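Local coordinates for protein Udp-n-acetylglucosamine pyrophosphorylase (Trypanosoma brucei, PDB 4BQH) that probably catalyses the formation of UDP-N-acetylglucosamine and diphosphate from UTP and N-acetylglucosamine 1-phosphate, at residues Glu45-Leu58 and Gln210-Ile223. Numbering follows the deposited sequence.
Sequences ELAGVDFRHFNDVL and QSSVPCYDENTGRI. With 9VU ((3S)-3-[2-(1,3-benzodioxol-5-yl)-2-oxidanylidene-ethyl]-4-bromanyl-5-methyl-3-oxidanyl-1H-indol-2-one), chain C.
The Y216 ring is met obliquely by L58 CD2 and F54 CB, while G221 O and a water lie at its edge, in plane. L58 CD2 lies 3.6 Å from Y216 CB, and the two side chains run past each other in opposite directions. The F54 and Y216 side chains cross at about a right angle, with the phenol OH against F54 CB. The water at the edge accepts from Y216 OH and donates to F51 O and N55 OD1, which ties the phenol to the helix. The N55 amide stands nearly upright to the ring, 81° between planes, and its ND2 bonds A18 O. One face of the F51 ring is covered by V49 CG1. F51 CD1 meets I223 CD1 at 3.7 Å, and F51 CE1 approaches P214 CG. The edge of the F54 ring faces OAN of the inhibitor 9VU, and F54 CE1 touches V213 CG1. V213 presents one methyl to each neighbour: CG1, anti to the backbone N (chi1 174°), meets F54, and CG2 meets the benzodioxole of 9VU.

On the N-terminal side of V213 the contact turns polar. S212 N donates to E45 O (2.9 Å, 165°), nearly in line with the C=O. S211 OG donates to A47 O at 2.6 Å, in the carbonyl plane on a lone pair. A water links E45 OE1 to S212 OG, and R230 forms a salt bridge with E45 OE1.

The type II turn from L46 to V49 leads into helix 51-64, where D50 is the N-cap. Here G48 O accepts from 9VU NAG at 2.8 Å, and D50 N donates to OAN at 2.8 Å. The backbone thus pairs with both the N-H and the C=O of the inhibitor's lactam, while apolar side chains join the helix to strand 213-214. The two segments together supply part of the wall of the inhibitor pocket, consistent with its allosteric role.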
loop_
_atom_site.group_PDB
_atom_site.type_symbol
_atom_site.label_atom_id
_atom_site.label_comp_id
_atom_site.label_asym_id
_atom_site.label_seq_id
_atom_site.Cartn_x
_atom_site.Cartn_y
_atom_site.Cartn_z
ATOM N N GLU A 45 6.818 -3.837 20.015
ATOM C CA GLU A 45 7.189 -4.209 18.638
ATOM C C GLU A 45 6.606 -5.547 18.230
ATOM O O GLU A 45 6.534 -5.827 17.035
ATOM C CB GLU A 45 8.710 -4.282 18.464
ATOM C CG GLU A 45 9.410 -2.967 18.746
ATOM C CD GLU A 45 10.906 -3.094 18.540
ATOM O OE1 GLU A 45 11.333 -3.482 17.430
ATOM O OE2 GLU A 45 11.655 -2.822 19.488
ATOM N N LEU A 46 6.269 -6.388 19.207
ATOM C CA LEU A 46 5.604 -7.677 18.927
ATOM C C LEU A 46 4.251 -7.795 19.636
ATOM O O LEU A 46 3.839 -8.885 20.050
ATOM C CB LEU A 46 6.507 -8.875 19.286
ATOM C CG LEU A 46 7.711 -8.971 18.336
ATOM C CD1 LEU A 46 8.914 -8.445 19.076
ATOM C CD2 LEU A 46 7.928 -10.401 17.846
ATOM N N ALA A 47 3.582 -6.657 19.798
ATOM C CA ALA A 47 2.269 -6.631 20.443
ATOM C C ALA A 47 1.336 -7.645 19.775
ATOM O O ALA A 47 1.280 -7.733 18.539
ATOM C CB ALA A 47 1.679 -5.226 20.372
ATOM N N GLY A 48 0.641 -8.430 20.588
ATOM C CA GLY A 48 -0.379 -9.338 20.092
ATOM C C GLY A 48 0.126 -10.658 19.534
ATOM O O GLY A 48 -0.662 -11.595 19.394
ATOM N N VAL A 49 1.440 -10.751 19.250
ATOM C CA VAL A 49 2.025 -11.981 18.688
ATOM C C VAL A 49 1.816 -13.154 19.637
ATOM O O VAL A 49 2.123 -13.074 20.840
ATOM C CB VAL A 49 3.540 -11.816 18.391
ATOM C CG1 VAL A 49 4.220 -13.174 18.165
ATOM C CG2 VAL A 49 3.763 -10.858 17.214
ATOM N N ASP A 50 1.300 -14.247 19.083
ATOM C CA ASP A 50 1.038 -15.461 19.841
ATOM C C ASP A 50 2.216 -16.409 19.604
ATOM O O ASP A 50 2.354 -16.996 18.536
ATOM C CB ASP A 50 -0.297 -16.057 19.358
ATOM C CG ASP A 50 -0.705 -17.337 20.087
ATOM O OD1 ASP A 50 0.124 -18.066 20.642
ATOM O OD2 ASP A 50 -1.911 -17.628 20.057
ATOM N N PHE A 51 3.097 -16.508 20.599
ATOM C CA PHE A 51 4.353 -17.241 20.419
ATOM C C PHE A 51 4.136 -18.728 20.187
ATOM O O PHE A 51 4.805 -19.320 19.337
ATOM C CB PHE A 51 5.331 -16.943 21.581
ATOM C CG PHE A 51 5.898 -15.556 21.530
ATOM C CD1 PHE A 51 6.990 -15.266 20.706
ATOM C CD2 PHE A 51 5.328 -14.518 22.267
ATOM C CE1 PHE A 51 7.492 -13.975 20.630
ATOM C CE2 PHE A 51 5.832 -13.226 22.199
ATOM C CZ PHE A 51 6.919 -12.951 21.391
ATOM N N ARG A 52 3.172 -19.344 20.885
ATOM C CA ARG A 52 2.864 -20.754 20.607
ATOM C C ARG A 52 2.394 -20.966 19.171
ATOM O O ARG A 52 2.829 -21.897 18.493
ATOM C CB ARG A 52 1.761 -21.274 21.528
ATOM C CG ARG A 52 2.231 -21.597 22.923
ATOM C CD ARG A 52 1.088 -22.171 23.757
ATOM N NE ARG A 52 0.663 -23.486 23.272
ATOM C CZ ARG A 52 1.257 -24.644 23.561
ATOM N NH1 ARG A 52 2.337 -24.684 24.335
ATOM N NH2 ARG A 52 0.767 -25.780 23.068
ATOM N N HIS A 53 1.495 -20.095 18.721
ATOM C CA HIS A 53 1.011 -20.143 17.353
ATOM C C HIS A 53 2.170 -20.053 16.385
ATOM O O HIS A 53 2.221 -20.771 15.394
ATOM C CB HIS A 53 -0.001 -19.018 17.105
ATOM C CG HIS A 53 -0.367 -18.862 15.662
ATOM N ND1 HIS A 53 -0.970 -19.849 14.957
ATOM C CD2 HIS A 53 -0.159 -17.811 14.778
ATOM C CE1 HIS A 53 -1.149 -19.437 13.684
ATOM N NE2 HIS A 53 -0.675 -18.183 13.582
ATOM N N PHE A 54 3.132 -19.177 16.656
ATOM C CA PHE A 54 4.265 -19.060 15.728
ATOM C C PHE A 54 5.207 -20.264 15.646
ATOM O O PHE A 54 5.861 -20.463 14.612
ATOM C CB PHE A 54 5.003 -17.739 15.919
ATOM C CG PHE A 54 4.455 -16.641 15.037
ATOM C CD1 PHE A 54 4.825 -16.580 13.682
ATOM C CD2 PHE A 54 3.520 -15.725 15.529
ATOM C CE1 PHE A 54 4.311 -15.592 12.845
ATOM C CE2 PHE A 54 2.997 -14.723 14.692
ATOM C CZ PHE A 54 3.380 -14.675 13.346
ATOM N N ASN A 55 5.275 -21.073 16.709
ATOM C CA ASN A 55 5.946 -22.375 16.572
ATOM C C ASN A 55 5.281 -23.241 15.500
ATOM O O ASN A 55 5.962 -23.883 14.696
ATOM C CB ASN A 55 5.974 -23.128 17.905
ATOM C CG ASN A 55 6.699 -22.361 18.998
ATOM O OD1 ASN A 55 7.683 -21.639 18.751
ATOM N ND2 ASN A 55 6.218 -22.530 20.229
ATOM N N ASP A 56 3.947 -23.244 15.469
ATOM C CA ASP A 56 3.216 -23.989 14.430
ATOM C C ASP A 56 3.446 -23.377 13.060
ATOM O O ASP A 56 3.544 -24.092 12.070
ATOM C CB ASP A 56 1.708 -23.952 14.706
ATOM C CG ASP A 56 1.312 -24.783 15.901
ATOM O OD1 ASP A 56 2.067 -25.707 16.268
ATOM O OD2 ASP A 56 0.236 -24.517 16.483
ATOM N N VAL A 57 3.510 -22.047 13.019
ATOM C CA VAL A 57 3.759 -21.343 11.765
ATOM C C VAL A 57 5.125 -21.773 11.230
ATOM O O VAL A 57 5.268 -22.125 10.048
ATOM C CB VAL A 57 3.711 -19.812 11.971
ATOM C CG1 VAL A 57 4.158 -19.093 10.699
ATOM C CG2 VAL A 57 2.297 -19.374 12.357
ATOM N N LEU A 58 6.133 -21.774 12.100
ATOM C CA LEU A 58 7.481 -22.134 11.647
ATOM C C LEU A 58 7.486 -23.554 11.107
ATOM O O LEU A 58 8.013 -23.823 10.024
ATOM C CB LEU A 58 8.498 -22.042 12.785
ATOM C CG LEU A 58 9.929 -22.493 12.424
ATOM C CD1 LEU A 58 10.545 -21.517 11.425
ATOM C CD2 LEU A 58 10.762 -22.566 13.703
ATOM N N GLN A 210 2.263 -1.900 13.449
ATOM C CA GLN A 210 2.261 -3.324 13.138
ATOM C C GLN A 210 3.197 -4.019 14.096
ATOM O O GLN A 210 3.987 -3.367 14.814
ATOM C CB GLN A 210 2.745 -3.558 11.696
ATOM C CG GLN A 210 4.159 -3.077 11.406
ATOM C CD GLN A 210 4.396 -3.018 9.920
ATOM O OE1 GLN A 210 4.608 -4.056 9.274
ATOM N NE2 GLN A 210 4.255 -1.824 9.350
ATOM N N SER A 211 3.141 -5.341 14.068
ATOM C CA SER A 211 4.089 -6.161 14.811
ATOM C C SER A 211 5.115 -6.801 13.902
ATOM O O SER A 211 4.825 -7.185 12.776
ATOM C CB SER A 211 3.339 -7.211 15.617
ATOM O OG SER A 211 2.581 -6.519 16.612
ATOM N N SER A 212 6.334 -6.916 14.406
ATOM C CA SER A 212 7.363 -7.672 13.726
ATOM C C SER A 212 7.167 -9.168 14.023
ATOM O O SER A 212 6.327 -9.561 14.845
ATOM C CB SER A 212 8.728 -7.196 14.189
ATOM O OG SER A 212 8.865 -7.391 15.592
ATOM N N VAL A 213 7.927 -10.013 13.333
ATOM C CA VAL A 213 7.780 -11.467 13.460
ATOM C C VAL A 213 9.147 -12.031 13.881
ATOM O O VAL A 213 10.166 -11.655 13.294
ATOM C CB VAL A 213 7.360 -12.078 12.106
ATOM C CG1 VAL A 213 7.336 -13.606 12.167
ATOM C CG2 VAL A 213 5.959 -11.585 11.736
ATOM N N PRO A 214 9.180 -12.907 14.897
ATOM C CA PRO A 214 10.514 -13.445 15.336
ATOM C C PRO A 214 11.239 -14.235 14.242
ATOM O O PRO A 214 10.580 -14.760 13.311
ATOM C CB PRO A 214 10.152 -14.411 16.463
ATOM C CG PRO A 214 8.781 -13.990 16.923
ATOM C CD PRO A 214 8.077 -13.473 15.690
ATOM N N CYS A 215 12.570 -14.310 14.337
ATOM C CA CYS A 215 13.364 -15.199 13.494
ATOM C C CYS A 215 13.827 -16.415 14.294
ATOM O O CYS A 215 14.077 -16.309 15.500
ATOM C CB CYS A 215 14.606 -14.509 12.970
ATOM S SG CYS A 215 14.407 -12.742 12.727
ATOM N N TYR A 216 13.958 -17.545 13.605
ATOM C CA TYR A 216 14.122 -18.848 14.260
ATOM C C TYR A 216 15.342 -19.639 13.809
ATOM O O TYR A 216 15.702 -19.608 12.643
ATOM C CB TYR A 216 12.865 -19.687 13.974
ATOM C CG TYR A 216 11.621 -19.121 14.610
ATOM C CD1 TYR A 216 10.866 -18.126 13.971
ATOM C CD2 TYR A 216 11.199 -19.575 15.866
ATOM C CE1 TYR A 216 9.730 -17.609 14.576
ATOM C CE2 TYR A 216 10.076 -19.073 16.473
ATOM C CZ TYR A 216 9.353 -18.086 15.828
ATOM O OH TYR A 216 8.260 -17.584 16.431
ATOM N N ASP A 217 15.948 -20.368 14.741
ATOM C CA ASP A 217 16.902 -21.415 14.385
ATOM C C ASP A 217 16.139 -22.565 13.724
ATOM O O ASP A 217 15.160 -23.040 14.271
ATOM C CB ASP A 217 17.628 -21.923 15.631
ATOM C CG ASP A 217 18.649 -22.997 15.300
ATOM O OD1 ASP A 217 19.654 -22.679 14.636
ATOM O OD2 ASP A 217 18.443 -24.156 15.704
ATOM N N GLU A 218 16.608 -23.007 12.561
ATOM C CA GLU A 218 15.905 -24.010 11.752
ATOM C C GLU A 218 15.894 -25.375 12.434
ATOM O O GLU A 218 14.863 -26.045 12.467
ATOM C CB GLU A 218 16.537 -24.107 10.358
ATOM C CG GLU A 218 15.795 -25.037 9.389
ATOM C CD GLU A 218 16.319 -24.982 7.955
ATOM O OE1 GLU A 218 17.207 -24.165 7.634
ATOM O OE2 GLU A 218 15.834 -25.785 7.127
ATOM N N ASN A 219 17.034 -25.772 12.984
ATOM C CA ASN A 219 17.160 -27.095 13.609
ATOM C C ASN A 219 16.418 -27.275 14.921
ATOM O O ASN A 219 15.844 -28.328 15.143
ATOM C CB ASN A 219 18.629 -27.490 13.732
ATOM C CG ASN A 219 19.298 -27.598 12.376
ATOM O OD1 ASN A 219 18.627 -27.775 11.345
ATOM N ND2 ASN A 219 20.616 -27.465 12.358
ATOM N N THR A 220 16.404 -26.252 15.774
ATOM C CA THR A 220 15.854 -26.372 17.130
ATOM C C THR A 220 14.480 -25.706 17.276
ATOM O O THR A 220 13.739 -25.989 18.233
ATOM C CB THR A 220 16.790 -25.750 18.197
ATOM O OG1 THR A 220 16.874 -24.328 17.999
ATOM C CG2 THR A 220 18.202 -26.355 18.125
ATOM N N GLY A 221 14.150 -24.809 16.345
ATOM C CA GLY A 221 12.937 -23.986 16.478
ATOM C C GLY A 221 12.992 -22.895 17.548
ATOM O O GLY A 221 11.966 -22.249 17.837
ATOM N N ARG A 222 14.172 -22.666 18.124
ATOM C CA ARG A 222 14.356 -21.583 19.087
ATOM C C ARG A 222 14.386 -20.223 18.414
ATOM O O ARG A 222 15.047 -20.041 17.404
ATOM C CB ARG A 222 15.664 -21.741 19.870
ATOM C CG ARG A 222 15.633 -22.859 20.900
ATOM C CD ARG A 222 16.984 -22.933 21.599
ATOM N NE ARG A 222 17.214 -24.263 22.165
ATOM C CZ ARG A 222 18.411 -24.844 22.269
ATOM N NH1 ARG A 222 19.506 -24.225 21.838
ATOM N NH2 ARG A 222 18.514 -26.055 22.798
ATOM N N ILE A 223 13.713 -19.261 19.024
ATOM C CA ILE A 223 13.846 -17.872 18.605
ATOM C C ILE A 223 15.301 -17.449 18.805
ATOM O O ILE A 223 15.904 -17.713 19.870
ATOM C CB ILE A 223 12.878 -16.947 19.374
ATOM C CG1 ILE A 223 11.438 -17.219 18.913
ATOM C CG2 ILE A 223 13.195 -15.476 19.123
ATOM C CD1 ILE A 223 10.352 -16.521 19.719
HETATM O OAN 9VU C . 0.295 -14.190 16.441
HETATM C CAH 9VU C . -0.711 -13.524 16.127
HETATM N NAG 9VU C . -1.419 -12.792 16.990
HETATM C CAC 9VU C . -2.466 -12.226 16.329
HETATM C CAB 9VU C . -3.433 -11.440 16.813
HETATM C CAA 9VU C . -4.479 -10.945 16.018
HETATM C CAF 9VU C . -4.500 -11.317 14.669
HETATM C CAJ 9VU C . -5.553 -10.842 13.815
HETATM C CAE 9VU C . -3.457 -12.151 14.205
HETATM BR BRA 9VU C . -3.485 -12.577 12.355
HETATM C CAD 9VU C . -2.458 -12.596 15.018
HETATM C CAI 9VU C . -1.316 -13.455 14.841
HETATM O OAL 9VU C . -1.749 -14.783 14.538
HETATM C CAM 9VU C . -0.361 -13.082 13.675
HETATM C CAO 9VU C . 0.396 -11.756 13.893
HETATM O OAP 9VU C . 0.321 -11.221 15.009
HETATM C CAQ 9VU C . 1.184 -11.248 12.818
HETATM C CAV 9VU C . 1.058 -11.706 11.505
HETATM C CAU 9VU C . 1.820 -11.219 10.509
HETATM O OAY 9VU C . 1.809 -11.550 9.184
HETATM C CAX 9VU C . 3.077 -11.036 8.690
HETATM O OAW 9VU C . 3.340 -9.923 9.553
HETATM C CAT 9VU C . 2.714 -10.254 10.724
HETATM C CAS 9VU C . 2.882 -9.750 11.958
HETATM C CAR 9VU C . 2.118 -10.224 13.024
HETATM O O HOH W 1 11.236 -6.133 16.757
HETATM O O HOH W 2 7.003 -3.287 14.985
HETATM O O HOH W 3 3.801 -4.184 17.867
HETATM O O HOH W 4 7.486 -18.731 18.764
#